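Long-range contacts in phosphoribosylformylglycinamidine cyclo-ligase (PDB 5AVM), which probably catalyses the ATP-dependent ring closure of formylglycinamidine ribonucleotide to 5-aminoimidazole ribonucleotide, a step of de novo purine biosynthesis: residues E264-S269 and G318-R323; D175-L180 and V301-Q306; T67-E72 and S191-V196; S183-N188 and E215-P220. One frame throughout, in Å; residues are numbered along the deposited sequence.

Contact 1: E264-S269 and G318-R323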
loop_
_atom_site.group_PDB
_atom_site.type_symbol
_atom_site.label_atom_id
_atom_site.label_comp_id
_atom_site.label_asym_id
_atom_site.label_seq_id
_atom_site.Cartn_x
_atom_site.Cartn_y
_atom_site.Cartn_z
ATOM N N GLU B 264 0.878 17.938 28.796
ATOM C CA GLU B 264 1.538 19.182 29.176
ATOM C C GLU B 264 3.000 19.092 28.756
ATOM O O GLU B 264 3.778 18.356 29.359
ATOM C CB GLU B 264 1.442 19.353 30.687
ATOM C CG GLU B 264 1.909 20.683 31.221
ATOM C CD GLU B 264 1.762 20.757 32.729
ATOM O OE1 GLU B 264 2.612 20.176 33.444
ATOM O OE2 GLU B 264 0.780 21.384 33.192
ATOM N N VAL B 265 3.372 19.842 27.723
ATOM C CA VAL B 265 4.743 19.817 27.218
ATOM C C VAL B 265 5.548 21.068 27.569
ATOM O O VAL B 265 5.246 22.156 27.086
ATOM C CB VAL B 265 4.751 19.647 25.677
ATOM C CG1 VAL B 265 6.179 19.660 25.150
ATOM C CG2 VAL B 265 4.054 18.351 25.297
ATOM N N ARG B 266 6.579 20.909 28.395
ATOM C CA ARG B 266 7.424 22.038 28.783
ATOM C C ARG B 266 8.344 22.425 27.630
ATOM O O ARG B 266 9.152 21.613 27.187
ATOM C CB ARG B 266 8.286 21.680 29.994
ATOM C CG ARG B 266 7.523 21.211 31.221
ATOM C CD ARG B 266 8.474 21.129 32.409
ATOM N NE ARG B 266 9.657 20.325 32.107
ATOM C CZ ARG B 266 9.706 18.998 32.189
ATOM N NH1 ARG B 266 8.632 18.314 32.570
ATOM N NH2 ARG B 266 10.828 18.355 31.886
ATOM N N ARG B 267 8.229 23.661 27.153
ATOM C CA ARG B 267 9.057 24.141 26.044
ATOM C C ARG B 267 10.530 24.138 26.442
ATOM O O ARG B 267 10.881 24.558 27.545
ATOM C CB ARG B 267 8.660 25.567 25.653
ATOM C CG ARG B 267 7.216 25.921 25.936
ATOM C CD ARG B 267 6.967 27.402 25.729
ATOM N NE ARG B 267 6.895 27.750 24.316
ATOM C CZ ARG B 267 5.790 28.190 23.726
ATOM N NH1 ARG B 267 4.676 28.333 24.433
ATOM N NH2 ARG B 267 5.798 28.487 22.436
ATOM N N GLY B 268 11.390 23.667 25.545
ATOM C CA GLY B 268 12.813 23.634 25.832
ATOM C C GLY B 268 13.286 22.447 26.652
ATOM O O GLY B 268 14.427 22.436 27.120
ATOM N N SER B 269 12.425 21.448 26.832
ATOM C CA SER B 269 12.794 20.264 27.601
ATOM C C SER B 269 13.435 19.215 26.705
ATOM O O SER B 269 13.823 18.139 27.167
ATOM C CB SER B 269 11.568 19.672 28.311
ATOM O OG SER B 269 10.496 19.460 27.416
ATOM N N GLY B 318 16.700 9.859 25.637
ATOM C CA GLY B 318 15.390 10.481 25.661
ATOM C C GLY B 318 15.338 11.753 26.472
ATOM O O GLY B 318 16.353 12.197 26.996
ATOM N N PHE B 319 14.151 12.333 26.586
ATOM C CA PHE B 319 13.971 13.572 27.327
ATOM C C PHE B 319 12.600 13.641 27.997
ATOM O O PHE B 319 11.574 13.529 27.319
ATOM C CB PHE B 319 14.113 14.763 26.373
ATOM C CG PHE B 319 15.445 14.833 25.682
ATOM C CD1 PHE B 319 16.532 15.451 26.298
ATOM C CD2 PHE B 319 15.618 14.262 24.425
ATOM C CE1 PHE B 319 17.771 15.499 25.672
ATOM C CE2 PHE B 319 16.852 14.302 23.786
ATOM C CZ PHE B 319 17.933 14.921 24.410
ATOM N N LEU B 320 12.571 13.815 29.318
ATOM C CA LEU B 320 11.294 13.945 30.016
ATOM C C LEU B 320 10.811 15.312 29.561
ATOM O O LEU B 320 11.491 16.313 29.771
ATOM C CB LEU B 320 11.488 13.922 31.538
ATOM C CG LEU B 320 10.242 14.150 32.411
ATOM C CD1 LEU B 320 9.172 13.130 32.090
ATOM C CD2 LEU B 320 10.623 14.062 33.874
ATOM N N VAL B 321 9.643 15.364 28.936
ATOM C CA VAL B 321 9.150 16.628 28.415
ATOM C C VAL B 321 7.735 17.003 28.816
ATOM O O VAL B 321 7.160 17.931 28.254
ATOM C CB VAL B 321 9.231 16.624 26.879
ATOM C CG1 VAL B 321 10.652 16.298 26.440
ATOM C CG2 VAL B 321 8.264 15.598 26.313
ATOM N N GLY B 322 7.165 16.295 29.780
ATOM C CA GLY B 322 5.814 16.634 30.174
ATOM C C GLY B 322 5.099 15.668 31.090
ATOM O O GLY B 322 5.712 14.844 31.767
ATOM N N ARG B 323 3.778 15.772 31.093
ATOM C CA ARG B 323 2.958 14.939 31.945
ATOM C C ARG B 323 1.530 14.905 31.404
ATOM O O ARG B 323 1.105 15.818 30.694
ATOM C CB ARG B 323 2.983 15.526 33.357
ATOM C CG ARG B 323 2.549 14.603 34.472
ATOM C CD ARG B 323 2.747 15.299 35.807
ATOM N NE ARG B 323 2.392 14.455 36.943
ATOM C CZ ARG B 323 2.517 14.828 38.212
ATOM N NH1 ARG B 323 2.989 16.033 38.507
ATOM N NH2 ARG B 323 2.174 13.997 39.187
#

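Contact 2: D175-L180 and V301-Q306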
loop_
_atom_site.group_PDB
_atom_site.type_symbol
_atom_site.label_atom_id
_atom_site.label_comp_id
_atom_site.label_asym_id
_atom_site.label_seq_id
_atom_site.Cartn_x
_atom_site.Cartn_y
_atom_site.Cartn_z
ATOM N N ASP B 175 1.267 10.137 34.040
ATOM C CA ASP B 175 2.357 9.553 33.278
ATOM C C ASP B 175 3.330 10.624 32.817
ATOM O O ASP B 175 2.978 11.800 32.692
ATOM C CB ASP B 175 1.837 8.807 32.045
ATOM C CG ASP B 175 1.240 7.464 32.384
ATOM O OD1 ASP B 175 1.736 6.817 33.335
ATOM O OD2 ASP B 175 0.288 7.050 31.687
ATOM N N ALA B 176 4.559 10.199 32.562
ATOM C CA ALA B 176 5.595 11.089 32.073
ATOM C C ALA B 176 5.614 11.010 30.541
ATOM O O ALA B 176 5.312 9.967 29.955
ATOM C CB ALA B 176 6.946 10.667 32.638
ATOM N N LEU B 177 5.952 12.121 29.895
ATOM C CA LEU B 177 6.035 12.147 28.445
ATOM C C LEU B 177 7.517 12.091 28.101
ATOM O O LEU B 177 8.261 13.037 28.353
ATOM C CB LEU B 177 5.411 13.428 27.885
ATOM C CG LEU B 177 3.972 13.763 28.286
ATOM C CD1 LEU B 177 3.506 14.960 27.498
ATOM C CD2 LEU B 177 3.058 12.588 28.020
ATOM N N LEU B 178 7.949 10.966 27.545
ATOM C CA LEU B 178 9.344 10.776 27.172
ATOM C C LEU B 178 9.448 10.825 25.652
ATOM O O LEU B 178 8.868 10.001 24.950
ATOM C CB LEU B 178 9.831 9.428 27.704
ATOM C CG LEU B 178 11.323 9.105 27.811
ATOM C CD1 LEU B 178 11.460 7.854 28.657
ATOM C CD2 LEU B 178 11.963 8.900 26.442
ATOM N N ALA B 179 10.183 11.805 25.147
ATOM C CA ALA B 179 10.341 11.952 23.717
ATOM C C ALA B 179 11.676 11.413 23.261
ATOM O O ALA B 179 12.684 11.575 23.938
ATOM C CB ALA B 179 10.216 13.414 23.326
ATOM N N LEU B 180 11.665 10.745 22.113
ATOM C CA LEU B 180 12.877 10.208 21.516
ATOM C C LEU B 180 13.146 11.209 20.396
ATOM O O LEU B 180 12.242 11.548 19.624
ATOM C CB LEU B 180 12.634 8.806 20.961
ATOM C CG LEU B 180 12.171 7.784 21.999
ATOM C CD1 LEU B 180 12.125 6.413 21.357
ATOM C CD2 LEU B 180 13.123 7.795 23.197
ATOM N N VAL B 301 6.759 10.173 21.124
ATOM C CA VAL B 301 6.468 10.536 22.504
ATOM C C VAL B 301 5.971 9.284 23.215
ATOM O O VAL B 301 5.107 8.572 22.707
ATOM C CB VAL B 301 5.379 11.640 22.610
ATOM C CG1 VAL B 301 5.150 12.005 24.075
ATOM C CG2 VAL B 301 5.796 12.877 21.813
ATOM N N LEU B 302 6.537 9.010 24.384
ATOM C CA LEU B 302 6.155 7.851 25.173
ATOM C C LEU B 302 5.376 8.272 26.416
ATOM O O LEU B 302 5.740 9.228 27.107
ATOM C CB LEU B 302 7.404 7.064 25.583
ATOM C CG LEU B 302 7.988 6.047 24.595
ATOM C CD1 LEU B 302 7.995 6.594 23.193
ATOM C CD2 LEU B 302 9.397 5.690 25.028
ATOM N N VAL B 303 4.291 7.561 26.686
ATOM C CA VAL B 303 3.467 7.828 27.853
ATOM C C VAL B 303 3.641 6.616 28.760
ATOM O O VAL B 303 3.288 5.496 28.394
ATOM C CB VAL B 303 1.988 7.983 27.464
ATOM C CG1 VAL B 303 1.194 8.500 28.646
ATOM C CG2 VAL B 303 1.861 8.919 26.273
ATOM N N LEU B 304 4.200 6.841 29.941
ATOM C CA LEU B 304 4.455 5.761 30.881
ATOM C C LEU B 304 4.592 6.291 32.311
ATOM O O LEU B 304 4.766 7.496 32.515
ATOM C CB LEU B 304 5.748 5.036 30.472
ATOM C CG LEU B 304 6.994 5.881 30.130
ATOM C CD1 LEU B 304 7.321 6.868 31.230
ATOM C CD2 LEU B 304 8.175 4.965 29.915
ATOM N N PRO B 305 4.507 5.398 33.321
ATOM C CA PRO B 305 4.638 5.811 34.725
ATOM C C PRO B 305 5.918 6.629 34.922
ATOM O O PRO B 305 6.886 6.452 34.183
ATOM C CB PRO B 305 4.674 4.478 35.464
ATOM C CG PRO B 305 3.745 3.645 34.654
ATOM C CD PRO B 305 4.172 3.964 33.233
ATOM N N GLN B 306 5.930 7.515 35.911
ATOM C CA GLN B 306 7.108 8.345 36.149
ATOM C C GLN B 306 8.400 7.554 36.373
ATOM O O GLN B 306 9.446 7.912 35.836
ATOM C CB GLN B 306 6.871 9.282 37.334
ATOM C CG GLN B 306 8.011 10.266 37.564
ATOM C CD GLN B 306 8.111 11.331 36.475
ATOM O OE1 GLN B 306 9.210 11.748 36.099
ATOM N NE2 GLN B 306 6.963 11.786 35.977
#

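Contact 3: T67-E72 and S191-V196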
loop_
_atom_site.group_PDB
_atom_site.type_symbol
_atom_site.label_atom_id
_atom_site.label_comp_id
_atom_site.label_asym_id
_atom_site.label_seq_id
_atom_site.Cartn_x
_atom_site.Cartn_y
_atom_site.Cartn_z
ATOM N N THR B 67 9.801 13.125 -1.318
ATOM C CA THR B 67 10.264 12.453 -2.523
ATOM C C THR B 67 10.639 13.437 -3.621
ATOM O O THR B 67 11.645 13.258 -4.306
ATOM C CB THR B 67 9.193 11.490 -3.065
ATOM O OG1 THR B 67 8.891 10.500 -2.074
ATOM C CG2 THR B 67 9.692 10.798 -4.315
ATOM N N LEU B 68 9.833 14.478 -3.794
ATOM C CA LEU B 68 10.117 15.474 -4.819
ATOM C C LEU B 68 11.391 16.234 -4.452
ATOM O O LEU B 68 12.217 16.530 -5.319
ATOM C CB LEU B 68 8.929 16.421 -4.959
ATOM C CG LEU B 68 7.662 15.663 -5.359
ATOM C CD1 LEU B 68 6.467 16.596 -5.383
ATOM C CD2 LEU B 68 7.879 15.017 -6.719
ATOM N N LEU B 69 11.563 16.527 -3.164
ATOM C CA LEU B 69 12.755 17.229 -2.703
ATOM C C LEU B 69 14.012 16.414 -3.012
ATOM O O LEU B 69 15.035 16.962 -3.437
ATOM C CB LEU B 69 12.678 17.485 -1.195
ATOM C CG LEU B 69 13.882 18.204 -0.569
ATOM C CD1 LEU B 69 14.014 19.609 -1.157
ATOM C CD2 LEU B 69 13.709 18.276 0.939
ATOM N N ALA B 70 13.925 15.101 -2.797
ATOM C CA ALA B 70 15.043 14.186 -3.029
ATOM C C ALA B 70 15.421 14.067 -4.503
ATOM O O ALA B 70 16.604 14.080 -4.852
ATOM C CB ALA B 70 14.710 12.805 -2.466
ATOM N N LEU B 71 14.424 13.933 -5.368
ATOM C CA LEU B 71 14.698 13.814 -6.792
ATOM C C LEU B 71 15.413 15.077 -7.260
ATOM O O LEU B 71 16.473 15.007 -7.887
ATOM C CB LEU B 71 13.393 13.621 -7.573
ATOM C CG LEU B 71 12.657 12.288 -7.412
ATOM C CD1 LEU B 71 11.260 12.424 -7.982
ATOM C CD2 LEU B 71 13.426 11.174 -8.104
ATOM N N GLU B 72 14.829 16.228 -6.936
ATOM C CA GLU B 72 15.395 17.520 -7.304
ATOM C C GLU B 72 16.868 17.607 -6.914
ATOM O O GLU B 72 17.714 17.975 -7.731
ATOM C CB GLU B 72 14.614 18.649 -6.630
ATOM C CG GLU B 72 13.162 18.751 -7.060
ATOM C CD GLU B 72 12.465 19.952 -6.455
ATOM O OE1 GLU B 72 12.323 20.000 -5.213
ATOM O OE2 GLU B 72 12.062 20.853 -7.222
ATOM N N SER B 191 6.146 19.724 2.081
ATOM C CA SER B 191 5.492 20.554 1.078
ATOM C C SER B 191 5.764 22.003 1.487
ATOM O O SER B 191 6.032 22.874 0.648
ATOM C CB SER B 191 3.991 20.298 1.055
ATOM O OG SER B 191 3.373 21.173 0.128
ATOM N N LEU B 192 5.686 22.249 2.792
ATOM C CA LEU B 192 5.952 23.569 3.338
ATOM C C LEU B 192 7.429 23.823 3.076
ATOM O O LEU B 192 7.809 24.891 2.595
ATOM C CB LEU B 192 5.647 23.591 4.846
ATOM C CG LEU B 192 5.812 24.902 5.631
ATOM C CD1 LEU B 192 5.378 26.094 4.786
ATOM C CD2 LEU B 192 4.991 24.835 6.905
ATOM N N ILE B 193 8.247 22.812 3.364
ATOM C CA ILE B 193 9.696 22.876 3.168
ATOM C C ILE B 193 10.111 23.224 1.736
ATOM O O ILE B 193 10.912 24.130 1.528
ATOM C CB ILE B 193 10.365 21.535 3.568
ATOM C CG1 ILE B 193 10.371 21.391 5.089
ATOM C CG2 ILE B 193 11.769 21.455 3.014
ATOM C CD1 ILE B 193 10.753 20.008 5.575
ATOM N N ARG B 194 9.580 22.505 0.752
ATOM C CA ARG B 194 9.942 22.763 -0.639
ATOM C C ARG B 194 9.598 24.183 -1.066
ATOM O O ARG B 194 10.258 24.754 -1.937
ATOM C CB ARG B 194 9.278 21.741 -1.568
ATOM C CG ARG B 194 9.847 20.321 -1.439
ATOM C CD ARG B 194 9.294 19.392 -2.514
ATOM N NE ARG B 194 9.733 19.770 -3.859
ATOM C CZ ARG B 194 8.911 19.964 -4.889
ATOM N NH1 ARG B 194 7.600 19.820 -4.733
ATOM N NH2 ARG B 194 9.398 20.301 -6.076
ATOM N N LYS B 195 8.569 24.752 -0.447
ATOM C CA LYS B 195 8.166 26.121 -0.743
ATOM C C LYS B 195 9.139 27.098 -0.090
ATOM O O LYS B 195 9.597 28.052 -0.720
ATOM C CB LYS B 195 6.763 26.403 -0.209
ATOM C CG LYS B 195 6.481 27.894 -0.009
ATOM C CD LYS B 195 5.101 28.148 0.581
ATOM C CE LYS B 195 4.953 29.595 1.040
ATOM N NZ LYS B 195 5.854 29.922 2.190
ATOM N N VAL B 196 9.443 26.854 1.182
ATOM C CA VAL B 196 10.353 27.708 1.933
ATOM C C VAL B 196 11.778 27.742 1.358
ATOM O O VAL B 196 12.390 28.810 1.278
ATOM C CB VAL B 196 10.396 27.279 3.424
ATOM C CG1 VAL B 196 11.554 27.945 4.135
ATOM C CG2 VAL B 196 9.097 27.660 4.103
#

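Contact 4: S183-N188 and E215-P220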
loop_
_atom_site.group_PDB
_atom_site.type_symbol
_atom_site.label_atom_id
_atom_site.label_comp_id
_atom_site.label_asym_id
_atom_site.label_seq_id
_atom_site.Cartn_x
_atom_site.Cartn_y
_atom_site.Cartn_z
ATOM N N SER B 183 15.428 13.044 13.750
ATOM C CA SER B 183 16.663 13.311 13.015
ATOM C C SER B 183 16.525 14.495 12.077
ATOM O O SER B 183 17.408 14.771 11.263
ATOM C CB SER B 183 17.041 12.095 12.185
ATOM O OG SER B 183 16.138 11.969 11.103
ATOM N N GLY B 184 15.407 15.196 12.184
ATOM C CA GLY B 184 15.172 16.326 11.313
ATOM C C GLY B 184 13.706 16.331 10.966
ATOM O O GLY B 184 12.891 15.880 11.772
ATOM N N PRO B 185 13.330 16.811 9.774
ATOM C CA PRO B 185 11.906 16.830 9.425
ATOM C C PRO B 185 11.289 15.439 9.274
ATOM O O PRO B 185 10.068 15.286 9.294
ATOM C CB PRO B 185 11.884 17.626 8.118
ATOM C CG PRO B 185 13.139 18.486 8.206
ATOM C CD PRO B 185 14.136 17.507 8.757
ATOM N N HIS B 186 12.135 14.424 9.146
ATOM C CA HIS B 186 11.650 13.062 8.965
ATOM C C HIS B 186 10.885 12.971 7.655
ATOM O O HIS B 186 11.454 13.244 6.596
ATOM C CB HIS B 186 10.775 12.640 10.147
ATOM C CG HIS B 186 11.558 12.095 11.303
ATOM N ND1 HIS B 186 10.961 11.556 12.420
ATOM C CD2 HIS B 186 12.893 11.958 11.486
ATOM C CE1 HIS B 186 11.893 11.104 13.240
ATOM N NE2 HIS B 186 13.074 11.334 12.697
ATOM N N THR B 187 9.607 12.613 7.702
ATOM C CA THR B 187 8.848 12.489 6.463
ATOM C C THR B 187 7.478 13.152 6.423
ATOM O O THR B 187 6.533 12.621 5.835
ATOM C CB THR B 187 8.693 10.998 6.042
ATOM O OG1 THR B 187 8.372 10.202 7.186
ATOM C CG2 THR B 187 9.973 10.483 5.418
ATOM N N ASN B 188 7.366 14.319 7.037
ATOM C CA ASN B 188 6.114 15.054 7.012
ATOM C C ASN B 188 6.418 16.547 6.976
ATOM O O ASN B 188 7.368 17.004 7.611
ATOM C CB ASN B 188 5.253 14.708 8.232
ATOM C CG ASN B 188 4.471 13.409 8.052
ATOM O OD1 ASN B 188 3.471 13.365 7.331
ATOM N ND2 ASN B 188 4.931 12.347 8.702
ATOM N N GLU B 215 21.768 17.974 3.056
ATOM C CA GLU B 215 22.119 17.059 4.129
ATOM C C GLU B 215 21.167 17.070 5.317
ATOM O O GLU B 215 20.814 16.014 5.847
ATOM C CB GLU B 215 23.541 17.352 4.606
ATOM C CG GLU B 215 24.599 16.788 3.692
ATOM C CD GLU B 215 24.451 15.291 3.534
ATOM O OE1 GLU B 215 24.581 14.572 4.547
ATOM O OE2 GLU B 215 24.194 14.833 2.400
ATOM N N ALA B 216 20.752 18.259 5.731
ATOM C CA ALA B 216 19.865 18.389 6.874
ATOM C C ALA B 216 18.405 18.066 6.584
ATOM O O ALA B 216 17.678 17.627 7.476
ATOM C CB ALA B 216 19.978 19.791 7.449
ATOM N N LEU B 217 17.979 18.276 5.340
ATOM C CA LEU B 217 16.590 18.034 4.945
ATOM C C LEU B 217 16.328 16.628 4.417
ATOM O O LEU B 217 15.185 16.161 4.427
ATOM C CB LEU B 217 16.170 19.055 3.888
ATOM C CG LEU B 217 15.065 20.057 4.225
ATOM C CD1 LEU B 217 15.357 20.761 5.529
ATOM C CD2 LEU B 217 14.963 21.062 3.086
ATOM N N LEU B 218 17.384 15.965 3.955
ATOM C CA LEU B 218 17.269 14.612 3.418
ATOM C C LEU B 218 17.702 13.514 4.394
ATOM O O LEU B 218 17.626 12.327 4.069
ATOM C CB LEU B 218 18.050 14.490 2.103
ATOM C CG LEU B 218 17.432 15.257 0.925
ATOM C CD1 LEU B 218 18.248 15.018 -0.334
ATOM C CD2 LEU B 218 15.997 14.801 0.716
ATOM N N ARG B 219 18.153 13.907 5.583
ATOM C CA ARG B 219 18.547 12.933 6.595
ATOM C C ARG B 219 17.328 12.036 6.798
ATOM O O ARG B 219 16.231 12.514 7.114
ATOM C CB ARG B 219 18.918 13.628 7.908
ATOM C CG ARG B 219 19.277 12.675 9.035
ATOM C CD ARG B 219 20.253 13.328 9.997
ATOM N NE ARG B 219 21.573 13.529 9.385
ATOM C CZ ARG B 219 22.249 14.675 9.420
ATOM N NH1 ARG B 219 21.734 15.736 10.036
ATOM N NH2 ARG B 219 23.439 14.761 8.840
ATOM N N PRO B 220 17.503 10.721 6.610
ATOM C CA PRO B 220 16.414 9.755 6.761
ATOM C C PRO B 220 15.584 9.816 8.046
ATOM O O PRO B 220 16.059 10.237 9.101
ATOM C CB PRO B 220 17.126 8.412 6.604
ATOM C CG PRO B 220 18.260 8.741 5.672
ATOM C CD PRO B 220 18.760 10.044 6.236
HETATM O O HOH W 1 14.854 13.908 9.379
HETATM O O HOH W 2 18.602 16.721 10.011
#

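Contact 1: E264-S269 and G318-R323
E264 and V265, the last residues of strand 261-265, pair antiparallel with R323 and G322 of strand 319-326, part of the mixed sheet of the C-terminal AIR synthase-related domain; the chain then enters a type II beta turn from R266 to S269, which brings S269 back onto V321. E264 N donates to R323 O at 2.9 Å, almost in line with the C=O bond, and R323 N answers to E264 O, an atom whose place is less sure. At the non-hydrogen-bonded pair of V265 and G322, V265 CA sends a C-H to V321 O at 3.2 Å. That same oxygen accepts from R266 N at 3.0 Å, the donor standing 36° above the carbonyl plane. G322 has backbone angles at which a side chain would run into the carbonyl oxygen of V321.

S269 OG sits between its own backbone N and carbonyl carbon (chi1 52°) and donates to R266 O at 2.5 Å, an oxygen that also accepts from S269 N. The same OG rests on V321 CB at 3.2 Å. An alanine in place of S269 would probably leave R266 O with one donor fewer and open a gap beside V321 CB. R266 brings one guanidinium face over V321 C, and V321 in turn packs on L177 of strand 176-181. The strands are thus joined by main-chain bonds, while the S269 hydroxyl fastens the turn that follows strand 261-265.

Contact 2: D175-L180 and V301-Q306
L178 and L302 form the tight part of this contact, an antiparallel hydrogen-bonded pair between strands 176-181 and 298-304 of the mixed sheet in the C-terminal AIR synthase-related domain. L178 N reaches L302 O at 2.8 Å in the carbonyl plane, on a lone pair, and L302 N reaches L178 O at 2.6 Å with the donor tilted 30° from the plane. On the same face their CB atoms lie 4.0 Å apart. The next hydrogen-bonded pair is uneven: A176 N to L304 O is short at 2.7 Å, whereas the return bond from L304 N is weak. Between the two pairs, on the other face, L177 lies opposite V303, its CD2 4.2 Å from V303 CG2, and its CB meets V301 CG1 diagonally at 4.1 Å. The buried D175 side chain crosses V303 at about a right angle, CB 3.5 Å from V303 CG1, and its OD2 is hydrogen-bonded to H239 ND1 and R172 N.

The fit is looser at P305 and Q306, both partly exposed, where the strand pairing has ended. Q306, CG anti to its backbone N (chi1 -175°) and bent at chi2, brings NE2 to 3.5 Å from A176 CB.

A176, L178 and L304 pack on helix 306-313 and L302 on F228 of helix 225-233, while strand 319-326 borders strand 176-181 on its other side, bonded to L177 and A179.

Contact 3: T67-E72 and S191-V196
R194 of helix 190-196 reaches to L68, L69 and E72 of helix 66-72, joining the C-terminal part of the protein to the N-terminal one; the two segments run at 40° to each other. From CB, which points at the opposite helix, the chain passes to CG, 4.0 Å from L69 CB, and then to CD, 3.7 Å from L69 N. A bend at chi3 (66°) sets NE beside E72, where it donates to OE1 at 2.9 Å. CZ lies against L68 CB, which stands 3.4 Å above the guanidinium plane, over its centre. NH1 meets L68 CD1 at 3.5 Å. NH2 donates to E72 OE2 at 3.0 Å and adds a weak bond to OE1.

The side-on grip keeps both oxygens close to the guanidinium plane, but the carboxylate is turned 66° against it and met from above its own plane. Deeper in, L69 CD2 approaches I193 CG2 at 4.3 Å, and both residues pack on L217. L68 also touches G143 of the second subunit. The salt bridge at the exposed margin would largely offset the two charges beside the apolar L69 and I193, and with L68 over one face and E72 at the edge the guanidinium is probably restricted in its rotation.

Contact 4: S183-N188 and E215-P220
S183 OG stands between its own backbone N and carbonyl carbon (chi1 71°), facing P220 O, while chi1 of 177° puts R219 CG anti to its backbone N, 3.6 Å from S183 O. The serine hydroxyl donates to P220 O at 2.6 Å, tilted 25° from the carbonyl plane. It accepts in turn from a water at 2.9 Å from OG; this water also donates to R219 O and takes the hydrogen of H186 N, 2.8 Å away. A second water donates to S183 O at 2.6 Å and to A216 O at 2.8 Å. R219 CD lies 3.4 Å from S183 O, and the guanidinium beyond it forms a salt bridge with E211.

An alanine in place of S183 would probably leave P220 O without this donor and the first water with one partner fewer. On the apolar side, P185 crosses L217 at about a right angle, CG to CD1 at 4.2 Å. The H186 ring stacks on H221. The loop after strand 176-181 is thus coupled to the end of helix 213-218 largely through carbonyl oxygens: P220 O takes the S183 hydroxyl, S183 O and A216 O share a water, and R219 O and H186 O take the amine of K66.

Overall arrangement
From the N terminus, residues 67-72 open contact 3, which 191-196 closes after a loop of more than a hundred residues. Before that closure, 175-180 opens contact 2 and 183-188 opens contact 4, so both cross contact 3. After contact 3 has closed, contact 4 closes at 215-220, within the span of contact 2. Next 264-269 opens contact 1, 301-306 closes contact 2, and 318-323 closes contact 1, so these two cross. Contacts 1 and 2 share one sheet, with neighbouring strands 319-326 and 176-181. Contacts 3 and 4 touch through I193, P185, L69 and L217, tying helix 66-72 to helices 190-196 and 213-218 and the loop 183-188. Contacts 2 and 3 lie on opposite sides of the chain's centre.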